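Side-chain contacts in flavin-dependent monooxygenase, oxygenase subunit HsaA (Rhodococcus sp., PDB 2RFQ), which catalyses the FMNH2-dependent ortho-hydroxylation of the phenolic secosteroid 3-HSA to the catechol 3,4-DHSA during bacterial cholesterol breakdown: residues Arg24-Glu29 against Pro37-Lys42; Ala43-Gly48 against Asp113-Ser118; Ala302-Leu307 against Glu312-Glu317. One frame throughout, in Å; residues are numbered along the deposited sequence. Where two conformers were deposited one is given.

Contact 1 (Arg24-Glu29 against Pro37-Lys42); sequences RERAQE and PDDSMK
R26 reaches D39 and S40 through a side chain whose CG lies opposite its own carbonyl carbon and which then runs extended from CG to NE, carrying the guanidinium across to the first turn of helix 38-47. D39 answers with CG anti to the backbone N (chi1 -167°), and this places its carboxylate beside the arriving group. Both partners sit at the guanidinium edge, near its plane. On one nitrogen, R26 NH2 donates to D39 OD2 at 2.9 Å with an N-H...O angle of 158°, a salt bridge that uses the anti side of OD2. The planes of the two flat groups are 73° apart, consistent with a single-oxygen contact and not a two-pronged one. On the other nitrogen, R26 NH1 gives a hydrogen to S40 OG over 2.9 Å. A water completes the bridge: it accepts from R26 NH1 at 2.7 Å and donates to D39 OD2 at 2.8 Å. Nearer the R26 backbone the contact turns apolar, with R26 CD 4.4 Å from P37 CG on the ring of the residue at the N-cap position of helix 38-47. R26 itself lies at the break between helices 11-25 and 27-33, and its carbonyl O receives a bond from T30 OG1. The direct and water-mediated bonds together fix the rotation of the guanidinium, and the D39 charge probably offsets that of R26, tying the break between two N-terminal helices to the start of the third.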
# COMPACT_ATOMS: atom_id res chain seq x y z
N ARG A 24 -9.28 -8.92 30.42
CA ARG A 24 -8.72 -9.85 29.43
C ARG A 24 -9.29 -11.24 29.64
O ARG A 24 -9.68 -11.89 28.69
CB ARG A 24 -7.21 -9.95 29.55
CG ARG A 24 -6.47 -8.72 29.14
CD ARG A 24 -4.96 -8.99 28.96
NE ARG A 24 -4.31 -7.70 29.01
CZ ARG A 24 -3.74 -7.18 30.10
NH1 ARG A 24 -3.24 -5.95 30.05
NH2 ARG A 24 -3.65 -7.90 31.23
N GLU A 25 -9.33 -11.70 30.90
CA GLU A 25 -9.82 -13.04 31.20
C GLU A 25 -11.27 -13.22 30.77
O GLU A 25 -11.67 -14.32 30.38
CB GLU A 25 -9.67 -13.34 32.68
CG GLU A 25 -8.23 -13.50 33.11
CD GLU A 25 -8.06 -13.66 34.60
OE1 GLU A 25 -9.00 -13.33 35.35
OE2 GLU A 25 -6.98 -14.10 35.02
N ARG A 26 -12.05 -12.14 30.82
CA ARG A 26 -13.46 -12.21 30.51
C ARG A 26 -13.77 -11.96 29.04
O ARG A 26 -14.94 -12.00 28.65
CB ARG A 26 -14.23 -11.16 31.32
CG ARG A 26 -14.16 -11.37 32.81
CD ARG A 26 -15.11 -10.40 33.45
NE ARG A 26 -15.32 -10.76 34.85
CZ ARG A 26 -15.58 -9.88 35.82
NH1 ARG A 26 -15.70 -8.59 35.55
NH2 ARG A 26 -15.74 -10.32 37.06
N ALA A 27 -12.75 -11.64 28.23
CA ALA A 27 -13.03 -11.25 26.83
C ALA A 27 -13.85 -12.28 26.04
O ALA A 27 -14.76 -11.88 25.30
CB ALA A 27 -11.75 -10.87 26.11
N GLN A 28 -13.57 -13.59 26.17
CA GLN A 28 -14.37 -14.56 25.39
C GLN A 28 -15.79 -14.62 25.90
O GLN A 28 -16.73 -14.65 25.13
CB GLN A 28 -13.78 -15.99 25.30
CG GLN A 28 -14.56 -16.85 24.25
CD GLN A 28 -14.58 -16.22 22.82
OE1 GLN A 28 -13.57 -15.78 22.33
NE2 GLN A 28 -15.74 -16.23 22.17
N GLU A 29 -15.94 -14.62 27.23
CA GLU A 29 -17.27 -14.64 27.80
C GLU A 29 -18.09 -13.42 27.34
O GLU A 29 -19.28 -13.53 27.00
CB GLU A 29 -17.21 -14.70 29.33
CG GLU A 29 -18.58 -14.89 29.96
CD GLU A 29 -18.52 -15.34 31.41
OE1 GLU A 29 -17.67 -16.20 31.73
OE2 GLU A 29 -19.39 -14.89 32.19
N PRO A 37 -20.20 -7.74 30.77
CA PRO A 37 -20.65 -8.23 32.08
C PRO A 37 -20.96 -7.10 33.06
O PRO A 37 -20.28 -6.05 33.11
CB PRO A 37 -19.47 -9.08 32.56
CG PRO A 37 -18.90 -9.62 31.28
CD PRO A 37 -18.92 -8.37 30.37
N ASP A 38 -22.03 -7.30 33.83
CA ASP A 38 -22.44 -6.32 34.85
C ASP A 38 -21.27 -6.04 35.78
O ASP A 38 -21.04 -4.88 36.15
CB ASP A 38 -23.60 -6.85 35.69
CG ASP A 38 -24.87 -7.10 34.88
OD1 ASP A 38 -25.00 -6.59 33.75
OD2 ASP A 38 -25.76 -7.79 35.44
N ASP A 39 -20.51 -7.09 36.13
CA ASP A 39 -19.47 -6.92 37.13
C ASP A 39 -18.30 -6.12 36.56
O ASP A 39 -17.65 -5.38 37.31
CB ASP A 39 -18.98 -8.27 37.66
CG ASP A 39 -18.16 -8.11 38.89
OD1 ASP A 39 -18.71 -7.62 39.89
OD2 ASP A 39 -16.95 -8.41 38.84
N SER A 40 -18.06 -6.22 35.26
CA SER A 40 -17.06 -5.34 34.61
C SER A 40 -17.50 -3.87 34.66
O SER A 40 -16.71 -2.97 34.97
CB SER A 40 -16.80 -5.77 33.15
OG SER A 40 -16.11 -7.04 33.10
N MSE A 41 -18.75 -3.62 34.34
CA MSE A 41 -19.25 -2.23 34.37
C MSE A 41 -19.18 -1.68 35.80
O MSE A 41 -18.82 -0.51 36.01
CB MSE A 41 -20.66 -2.14 33.78
CG MSE A 41 -20.75 -2.50 32.29
SE MSE A 41 -19.73 -1.23 31.17
CE MSE A 41 -20.96 0.28 31.20
N LYS A 42 -19.51 -2.52 36.80
CA LYS A 42 -19.41 -2.11 38.20
C LYS A 42 -17.96 -1.77 38.57
O LYS A 42 -17.70 -0.74 39.18
CB LYS A 42 -19.98 -3.20 39.10
CG LYS A 42 -19.92 -2.90 40.58
CD LYS A 42 -20.66 -3.99 41.36
CE LYS A 42 -20.57 -3.76 42.89
NZ LYS A 42 -19.25 -4.15 43.44
O HOH W 1 -15.01 -6.81 37.51

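Contact 2 (Ala43-Gly48 against Asp113-Ser118); sequences ALQETG and DVRISS
Q45 meets R115 by a hydrogen bond and D113 by stacking of flat groups, with two waters bridging the polar atoms. The direct polar bond runs from R115 NH1 to Q45 OE1, 2.9 Å long with an N-H...O angle of 150°. It uses a lone pair in the plane of the amide carbonyl, while the oxygen is tilted somewhat from the guanidinium plane. Q45 CG stands anti to the backbone N (chi1 175°) and the chain stays extended beyond it, which carries the amide clear of helix 38-47. R115 instead bends at chi3 to bring NH1 to it, and its NE is held by the carbonyl O of H147.

The solvent-mediated links converge on the same oxygen. Two waters donate to Q45 OE1, each over a long 3.3 Å; one of them accepts from R115 NH2 at 2.8 Å, and the other also donates to D113 O at 3.2 Å. Of the three bonds to OE1, the one from the arginine is the short one.

Stacking supplies the third kind of contact. The amide and the D113 carboxylate lie nearly parallel, their planes 11° apart, with Q45 NE2 3.3 Å from D113 CG. Replacing Q45 with an alanine would probably leave R115 NH1 without this acceptor and the D113 carboxylate without the amide stacked on it.

Just beyond Q45 the helix ends in a Schellman motif, closed by G48 with its positive phi. The contact joins the last turn of helix 38-47 to the loop entering strand 116-119, a meeting of the helical N-terminal and middle beta domains expected of the acyl-CoA dehydrogenase fold; that strand carries S118, an FMN-binding residue by similarity.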
# COMPACT_ATOMS: atom_id res chain seq x y z
N ALA A 43 -17.03 -2.63 38.16
CA ALA A 43 -15.61 -2.41 38.48
C ALA A 43 -15.13 -1.14 37.80
O ALA A 43 -14.39 -0.35 38.40
CB ALA A 43 -14.78 -3.58 38.05
N LEU A 44 -15.54 -0.94 36.54
CA LEU A 44 -15.18 0.28 35.81
C LEU A 44 -15.70 1.53 36.54
O LEU A 44 -14.96 2.52 36.73
CB LEU A 44 -15.69 0.23 34.37
CG LEU A 44 -14.86 -0.72 33.48
CD1 LEU A 44 -15.66 -1.01 32.22
CD2 LEU A 44 -13.47 -0.13 33.18
N GLN A 45 -16.95 1.46 37.00
CA GLN A 45 -17.56 2.55 37.76
C GLN A 45 -16.70 2.83 39.01
O GLN A 45 -16.36 3.98 39.31
CB GLN A 45 -19.00 2.21 38.16
CG GLN A 45 -19.65 3.25 39.07
CD GLN A 45 -21.07 2.89 39.48
OE1 GLN A 45 -21.89 2.48 38.66
NE2 GLN A 45 -21.37 3.05 40.76
N GLU A 46 -16.33 1.77 39.72
CA GLU A 46 -15.55 1.92 40.95
C GLU A 46 -14.15 2.51 40.74
O GLU A 46 -13.57 3.08 41.66
CB GLU A 46 -15.51 0.61 41.74
CG GLU A 46 -16.88 0.22 42.26
CD GLU A 46 -16.95 -1.22 42.75
OE1 GLU A 46 -15.95 -1.97 42.60
OE2 GLU A 46 -18.01 -1.61 43.28
N THR A 47 -13.61 2.41 39.52
CA THR A 47 -12.31 3.06 39.25
C THR A 47 -12.44 4.58 39.20
O THR A 47 -11.44 5.27 39.34
CB THR A 47 -11.68 2.64 37.92
OG1 THR A 47 -12.45 3.16 36.80
CG2 THR A 47 -11.54 1.11 37.84
N GLY A 48 -13.65 5.07 38.98
CA GLY A 48 -13.88 6.50 38.71
C GLY A 48 -13.92 6.85 37.23
O GLY A 48 -14.12 8.01 36.86
N ASP A 113 -23.93 8.32 39.66
CA ASP A 113 -23.35 7.21 38.88
C ASP A 113 -24.25 6.73 37.74
O ASP A 113 -23.91 5.78 37.05
CB ASP A 113 -23.00 6.02 39.79
CG ASP A 113 -21.87 6.33 40.74
OD1 ASP A 113 -20.76 6.67 40.27
OD2 ASP A 113 -22.10 6.26 41.96
N VAL A 114 -25.41 7.35 37.56
CA VAL A 114 -26.29 6.93 36.47
C VAL A 114 -25.58 7.09 35.10
O VAL A 114 -24.84 8.05 34.90
CB VAL A 114 -27.62 7.72 36.53
CG1 VAL A 114 -28.40 7.61 35.21
CG2 VAL A 114 -28.45 7.23 37.73
N ARG A 115 -25.82 6.14 34.20
CA ARG A 115 -25.22 6.11 32.86
C ARG A 115 -26.28 6.35 31.78
O ARG A 115 -27.48 6.10 31.97
CB ARG A 115 -24.53 4.77 32.61
CG ARG A 115 -23.25 4.59 33.42
CD ARG A 115 -22.60 3.26 33.10
NE ARG A 115 -23.22 2.12 33.79
CZ ARG A 115 -22.92 1.75 35.04
NH1 ARG A 115 -22.04 2.45 35.77
NH2 ARG A 115 -23.53 0.69 35.57
N ILE A 116 -25.78 6.80 30.64
CA ILE A 116 -26.63 7.19 29.50
C ILE A 116 -26.04 6.48 28.29
O ILE A 116 -24.82 6.42 28.15
CB ILE A 116 -26.50 8.74 29.28
CG1 ILE A 116 -26.98 9.52 30.51
CG2 ILE A 116 -27.29 9.23 28.07
CD1 ILE A 116 -25.83 10.05 31.35
N SER A 117 -26.90 5.91 27.43
CA SER A 117 -26.40 5.33 26.16
C SER A 117 -26.81 6.27 25.04
O SER A 117 -27.50 7.27 25.30
CB SER A 117 -26.89 3.89 25.94
OG SER A 117 -28.27 3.83 25.61
N SER A 118 -26.39 5.99 23.81
CA SER A 118 -26.79 6.90 22.73
C SER A 118 -27.01 6.20 21.43
O SER A 118 -26.62 5.04 21.25
CB SER A 118 -25.70 7.95 22.49
OG SER A 118 -24.54 7.30 21.96
O HOH W 2 -22.54 -0.62 37.82
O HOH W 3 -25.08 3.02 38.05

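Contact 3 (Ala302-Leu307 against Glu312-Glu317); sequences ADEYAL and EEVPFE
L307 O accepts the backbone N-H of E312 at 3.0 Å, with an N-H...O angle of 155°, near the point where helix 277-309 ends. The bond closes the short connection of a helical hairpin in the C-terminal, acyl-CoA dehydrogenase-like helical domain: the chain leaves one long helix, passes through 312-315 and enters helix 316-344, with P315 at its N-cap position. The donor is tilted 33° from the carbonyl plane.

The fork of L307 divides its contacts. Its CG lies opposite the carbonyl carbon (chi1 -69°), and the two methyls part company. L307 CD1 packs on P315 CD, a corner of the proline ring, at 3.6 Å. L307 CD2 instead lies against a polar atom, the carboxylate oxygen OE1 of E312, 3.2 Å away. One turn earlier, the aliphatic part of E304 crosses V314, with E304 CG 3.9 Å from V314 CG1. The carboxylate of E304 has a separate role, OE2 being hydrogen-bonded to T235 OG1, so this buried acid gains a polar partner while its methylenes serve the packing. L318 of the following helix also touches both E304 and L307. The other V314 methyl, CG2, faces the helix backbone, 3.8 Å from E304 O.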
# COMPACT_ATOMS: atom_id res chain seq x y z
N ALA A 302 -4.91 17.43 22.56
CA ALA A 302 -4.10 18.26 23.48
C ALA A 302 -3.97 19.73 22.99
O ALA A 302 -4.06 20.69 23.79
CB ALA A 302 -2.71 17.62 23.67
N ASP A 303 -3.76 19.91 21.69
CA ASP A 303 -3.62 21.24 21.11
C ASP A 303 -4.91 22.03 21.23
O ASP A 303 -4.90 23.21 21.62
CB ASP A 303 -3.17 21.14 19.66
CG ASP A 303 -1.71 20.70 19.52
OD1 ASP A 303 -1.02 20.50 20.54
OD2 ASP A 303 -1.26 20.61 18.37
N GLU A 304 -6.04 21.39 20.92
CA GLU A 304 -7.32 22.09 21.09
C GLU A 304 -7.51 22.51 22.55
O GLU A 304 -7.87 23.66 22.84
CB GLU A 304 -8.50 21.21 20.64
CG GLU A 304 -8.44 20.78 19.15
CD GLU A 304 -9.66 20.02 18.71
OE1 GLU A 304 -10.52 19.69 19.56
OE2 GLU A 304 -9.75 19.72 17.49
N TYR A 305 -7.25 21.58 23.46
CA TYR A 305 -7.51 21.81 24.89
C TYR A 305 -6.61 22.91 25.43
O TYR A 305 -7.04 23.76 26.21
CB TYR A 305 -7.29 20.51 25.67
CG TYR A 305 -7.70 20.59 27.12
CD1 TYR A 305 -9.03 20.89 27.49
CD2 TYR A 305 -6.76 20.36 28.13
CE1 TYR A 305 -9.41 20.95 28.84
CE2 TYR A 305 -7.13 20.41 29.47
CZ TYR A 305 -8.44 20.70 29.82
OH TYR A 305 -8.79 20.75 31.15
N ALA A 306 -5.34 22.90 25.01
CA ALA A 306 -4.40 23.95 25.45
C ALA A 306 -4.89 25.34 25.06
O ALA A 306 -4.76 26.30 25.83
CB ALA A 306 -3.01 23.71 24.88
N LEU A 307 -5.46 25.45 23.85
CA LEU A 307 -5.96 26.75 23.41
C LEU A 307 -7.12 27.18 24.30
O LEU A 307 -7.19 28.32 24.72
CB LEU A 307 -6.37 26.70 21.93
CG LEU A 307 -5.20 26.56 20.96
CD1 LEU A 307 -5.74 26.12 19.60
CD2 LEU A 307 -4.52 27.93 20.83
N GLU A 312 -8.59 30.92 24.46
CA GLU A 312 -8.66 31.13 23.02
C GLU A 312 -9.68 30.22 22.37
O GLU A 312 -10.04 29.19 22.93
CB GLU A 312 -7.30 30.83 22.38
CG GLU A 312 -6.23 31.80 22.83
CD GLU A 312 -4.90 31.55 22.18
OE1 GLU A 312 -4.87 31.15 20.99
OE2 GLU A 312 -3.88 31.76 22.85
N GLU A 313 -10.13 30.63 21.19
CA GLU A 313 -10.95 29.76 20.34
C GLU A 313 -10.09 28.65 19.74
O GLU A 313 -8.88 28.78 19.61
CB GLU A 313 -11.66 30.58 19.24
CG GLU A 313 -10.79 31.03 18.05
CD GLU A 313 -11.53 31.02 16.71
OE1 GLU A 313 -10.89 30.71 15.68
OE2 GLU A 313 -12.76 31.32 16.68
N VAL A 314 -10.73 27.54 19.37
CA VAL A 314 -10.07 26.49 18.61
C VAL A 314 -10.24 26.86 17.14
O VAL A 314 -11.38 27.00 16.68
CB VAL A 314 -10.72 25.10 18.85
CG1 VAL A 314 -10.10 24.07 17.91
CG2 VAL A 314 -10.57 24.65 20.32
N PRO A 315 -9.13 27.09 16.42
CA PRO A 315 -9.34 27.51 15.04
C PRO A 315 -9.85 26.39 14.17
O PRO A 315 -9.54 25.21 14.41
CB PRO A 315 -7.96 27.98 14.57
CG PRO A 315 -7.00 27.37 15.47
CD PRO A 315 -7.70 27.08 16.79
N PHE A 316 -10.61 26.76 13.14
CA PHE A 316 -11.17 25.80 12.23
C PHE A 316 -10.12 24.91 11.58
O PHE A 316 -10.36 23.70 11.42
CB PHE A 316 -12.03 26.49 11.18
CG PHE A 316 -12.98 25.56 10.49
CD1 PHE A 316 -13.99 24.90 11.20
CD2 PHE A 316 -12.86 25.32 9.12
CE1 PHE A 316 -14.87 24.03 10.56
CE2 PHE A 316 -13.73 24.46 8.47
CZ PHE A 316 -14.74 23.81 9.19
N GLU A 317 -8.95 25.48 11.24
CA GLU A 317 -7.89 24.68 10.61
C GLU A 317 -7.48 23.51 11.50
O GLU A 317 -7.21 22.41 11.00
CB GLU A 317 -6.67 25.51 10.18
CG GLU A 317 -5.77 26.07 11.31
CD GLU A 317 -4.68 25.09 11.86
OE1 GLU A 317 -4.27 25.30 13.03
OE2 GLU A 317 -4.21 24.15 11.15

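How the contacts relate
Contacts 1 and 2 share helix 38-47 and lie in series along it: the first fastens its opening turn, the second its last turn. Their centres are 14 Å apart and they touch directly, M41 CE packing against R115 CD at 3.9 Å. Both lie within about 12 Å of residues probably binding FMN, as judged by similarity: the P37 side chain is about 12 Å from that of W84, the R115 side chain about 11 Å from that of S142, and segment 113-118 itself includes another, S118. The R115 side chain is also about 13 Å from a bound 3-pyridinium-1-ylpropane-1-sulfonate. Contact 3 lies apart in the C-terminal helical domain, its centre 37 Å from that of contact 1 and 28 Å from that of contact 2.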